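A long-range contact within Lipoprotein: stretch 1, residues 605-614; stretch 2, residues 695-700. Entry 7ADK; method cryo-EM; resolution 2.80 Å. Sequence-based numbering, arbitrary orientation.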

# COMPACT_ATOMS: atom_id res chain seq x y z
N THR B 605 -1.97 27.10 -29.80
CA THR B 605 -2.14 25.75 -29.23
C THR B 605 -1.55 25.68 -27.84
O THR B 605 -2.23 25.23 -26.92
N TYR B 606 -0.31 26.12 -27.65
CA TYR B 606 0.35 26.05 -26.34
C TYR B 606 -0.44 26.82 -25.28
O TYR B 606 -0.61 26.34 -24.17
N ALA B 607 -1.00 27.98 -25.64
CA ALA B 607 -1.78 28.81 -24.73
C ALA B 607 -3.03 28.12 -24.14
O ALA B 607 -3.54 28.57 -23.12
N LYS B 608 -3.52 27.04 -24.75
CA LYS B 608 -4.63 26.21 -24.25
C LYS B 608 -4.20 25.32 -23.08
O LYS B 608 -5.05 24.93 -22.29
N PHE B 609 -2.91 25.02 -22.93
CA PHE B 609 -2.32 24.26 -21.83
C PHE B 609 -1.55 25.14 -20.82
O PHE B 609 -1.16 24.67 -19.75
N ASP B 610 -1.30 26.41 -21.16
CA ASP B 610 -0.49 27.36 -20.40
C ASP B 610 -1.21 27.83 -19.11
O ASP B 610 -1.88 28.86 -19.09
N ARG B 611 -1.12 27.03 -18.05
CA ARG B 611 -1.82 27.28 -16.77
C ARG B 611 -1.42 28.61 -16.10
O ARG B 611 -0.25 28.98 -16.15
N PRO B 612 -2.33 29.30 -15.38
CA PRO B 612 -1.93 30.31 -14.41
C PRO B 612 -1.26 29.63 -13.20
O PRO B 612 -1.64 28.52 -12.83
N LEU B 613 -0.28 30.27 -12.55
CA LEU B 613 0.35 29.70 -11.35
C LEU B 613 -0.63 29.65 -10.17
O LEU B 613 -0.60 28.71 -9.37
N ASP B 614 -1.49 30.65 -10.08
CA ASP B 614 -2.57 30.82 -9.12
C ASP B 614 -3.73 31.59 -9.74
O ASP B 614 -3.59 32.31 -10.73
N ASN B 695 -3.58 17.51 -15.28
CA ASN B 695 -2.47 18.42 -15.00
C ASN B 695 -1.74 18.77 -16.30
O ASN B 695 -2.24 18.50 -17.39
N PHE B 696 -0.60 19.45 -16.20
CA PHE B 696 -0.03 20.23 -17.29
C PHE B 696 1.44 19.89 -17.54
O PHE B 696 1.94 18.83 -17.14
N PHE B 697 2.15 20.79 -18.22
CA PHE B 697 3.59 20.73 -18.43
C PHE B 697 4.43 21.13 -17.20
O PHE B 697 4.04 21.95 -16.37
N SER B 698 5.61 20.53 -17.08
CA SER B 698 6.57 20.72 -15.99
C SER B 698 7.48 21.93 -16.20
O SER B 698 8.03 22.14 -17.28
N TYR B 699 7.72 22.72 -15.15
CA TYR B 699 8.69 23.83 -15.13
C TYR B 699 10.10 23.32 -14.77
O TYR B 699 10.86 23.98 -14.06
N GLN B 700 10.49 22.12 -15.21
CA GLN B 700 11.87 21.62 -15.14
C GLN B 700 12.76 22.32 -16.19
O GLN B 700 12.41 22.38 -17.36

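The contact between residues 605-614 and 695-700 is made almost entirely by side chains and is dominated by aromatic rings. Together the two stretches bury 451 Å², and no hydrogen bond crosses between them, so the packing rests on van der Waals and ring contacts. Three residues account for most of it: Phe697, Arg611 and Tyr699, with Phe696 covered to nearly the same extent as Tyr699.

Phe697 has the largest area covered by the other stretch. Its CA-to-CB bond points toward stretch 1, and the m rotamer (chi1 -55°, chi2 -56°) brings the ring against Tyr606 and Phe609. Tyr606 lies in the helix that enters this stretch; its CA-to-CB bond runs sideways, but with chi1 at -171° (t) the ring reaches across, so that CE1 of Tyr606 comes within 3.4 Å of CE2 of Phe697. The two ring planes are close to parallel, 9° apart, yet they are slid past one another with centroids separated by 5.4 Å, and the rings barely overlap. The contact is therefore made by neighbouring ring atoms and not by a full stack. Phe609, an m rotamer (chi1 -61°), also sets off sideways. Its CB packs 3.5 Å from CE2 of Phe697, while CZ of Phe697 lies over one face of the Phe609 ring; the planes meet at an oblique 38°, again with centroids 5.4 Å apart. The same atom of Phe697, CE2, thus makes the closest approach to both residues.

The backbones come nearest at Phe609 and Phe696, whose CA atoms are 6.5 Å apart. Here the carbonyl of Phe609 meets the neighbouring aromatic side chain, with O of Phe609 3.6 Å from CD1 of Phe696. Phe696 points toward stretch 1 in the m rotamer (chi1 -50°) and offers a ring face to Arg611. CB of Arg611 sits 4.0 Å from the centroid of the Phe696 ring and only 10° off its normal, a CH-pi contact, and CD of Arg611 approaches CD2 of Phe696 at 3.5 Å.

Arg611 points toward stretch 2 and leaves the backbone with chi1 at 74° (p), followed by two t torsions. This extended course carries its aliphatic portion past Phe696 and its guanidinium on to Tyr699, where NE of Arg611 lies 4.0 Å from CE1 of Tyr699. The approach to the tyrosine ring is oblique, and the charged group finds no hydrogen-bonding partner in stretch 2.

Tyr699, also directed toward stretch 1 (chi1 -72°, m), extends its ring past Arg611 to Leu613. Although the CA-to-CB bond of Leu613 runs sideways, its m, t conformation brings CD2 to 3.7 Å from OH of Tyr699 and 4.0 Å from CZ of Tyr699. By contrast, Ser698 points away from stretch 1 and makes no contact with it, leaving Phe697 and Tyr699 to face the opposing side chains.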

# COMPACT_ATOMS: atom_id res chain seq x y z
CB THR B 605 -1.50 24.66 -30.06
OG1 THR B 605 -1.87 24.76 -31.41
CG2 THR B 605 -1.92 23.27 -29.59
CB TYR B 606 1.79 26.56 -26.46
CG TYR B 606 2.60 26.31 -25.20
CD1 TYR B 606 3.13 25.03 -24.95
CD2 TYR B 606 2.73 27.31 -24.23
CE1 TYR B 606 3.72 24.73 -23.72
CE2 TYR B 606 3.31 27.01 -22.98
CZ TYR B 606 3.77 25.71 -22.72
OH TYR B 606 4.22 25.40 -21.49
CB ALA B 607 -2.16 30.08 -25.45
CB LYS B 608 -5.25 25.38 -25.38
CG LYS B 608 -5.89 26.24 -26.47
CD LYS B 608 -6.70 25.46 -27.52
CE LYS B 608 -5.85 24.65 -28.50
NZ LYS B 608 -6.66 23.83 -29.44
CB PHE B 609 -1.37 23.22 -22.43
CG PHE B 609 -1.97 22.19 -23.38
CD1 PHE B 609 -2.32 20.92 -22.90
CD2 PHE B 609 -2.08 22.46 -24.75
CE1 PHE B 609 -2.78 19.93 -23.77
CE2 PHE B 609 -2.56 21.48 -25.62
CZ PHE B 609 -2.90 20.21 -25.14
CB ASP B 610 -0.13 28.52 -21.35
CG ASP B 610 0.83 29.55 -20.78
OD1 ASP B 610 1.40 29.33 -19.69
OD2 ASP B 610 1.06 30.57 -21.44
CB ARG B 611 -1.59 26.10 -15.81
CG ARG B 611 -0.19 26.03 -15.19
CD ARG B 611 -0.01 24.79 -14.33
NE ARG B 611 1.30 24.75 -13.66
CZ ARG B 611 1.57 25.13 -12.43
NH1 ARG B 611 2.76 24.97 -11.95
NH2 ARG B 611 0.68 25.66 -11.66
CB PRO B 612 -3.23 31.00 -14.03
CG PRO B 612 -4.28 29.92 -14.15
CD PRO B 612 -3.75 29.04 -15.28
CB LEU B 613 1.57 30.53 -10.92
CG LEU B 613 2.64 30.76 -11.99
CD1 LEU B 613 3.70 31.70 -11.44
CD2 LEU B 613 3.30 29.46 -12.45
CB ASP B 614 -2.06 31.54 -7.86
CG ASP B 614 -1.33 32.86 -8.09
OD1 ASP B 614 -1.34 33.44 -9.20
OD2 ASP B 614 -0.71 33.32 -7.12
CB ASN B 695 -1.61 17.86 -13.85
CG ASN B 695 -2.34 17.77 -12.52
OD1 ASN B 695 -2.23 16.79 -11.80
ND2 ASN B 695 -3.12 18.74 -12.10
CB PHE B 696 -0.26 21.72 -16.97
CG PHE B 696 -1.68 22.07 -16.58
CD1 PHE B 696 -2.65 22.28 -17.57
CD2 PHE B 696 -2.05 22.15 -15.22
CE1 PHE B 696 -3.97 22.56 -17.22
CE2 PHE B 696 -3.37 22.44 -14.86
CZ PHE B 696 -4.34 22.63 -15.87
CB PHE B 697 3.92 21.60 -19.64
CG PHE B 697 3.17 21.28 -20.92
CD1 PHE B 697 3.21 19.99 -21.46
CD2 PHE B 697 2.47 22.30 -21.59
CE1 PHE B 697 2.54 19.71 -22.66
CE2 PHE B 697 1.86 22.03 -22.82
CZ PHE B 697 1.89 20.73 -23.34
CB SER B 698 7.41 19.45 -15.92
OG SER B 698 8.26 19.47 -14.82
CB TYR B 699 8.17 24.97 -14.23
CG TYR B 699 7.00 25.82 -14.73
CD1 TYR B 699 5.76 25.23 -15.06
CD2 TYR B 699 7.13 27.22 -14.80
CE1 TYR B 699 4.68 26.03 -15.47
CE2 TYR B 699 6.05 28.03 -15.20
CZ TYR B 699 4.82 27.43 -15.54
OH TYR B 699 3.76 28.21 -15.88
CB GLN B 700 11.87 20.09 -15.33
CG GLN B 700 12.87 19.37 -14.42
CD GLN B 700 14.31 19.50 -14.84
OE1 GLN B 700 14.70 19.18 -15.95
NE2 GLN B 700 15.18 19.95 -13.98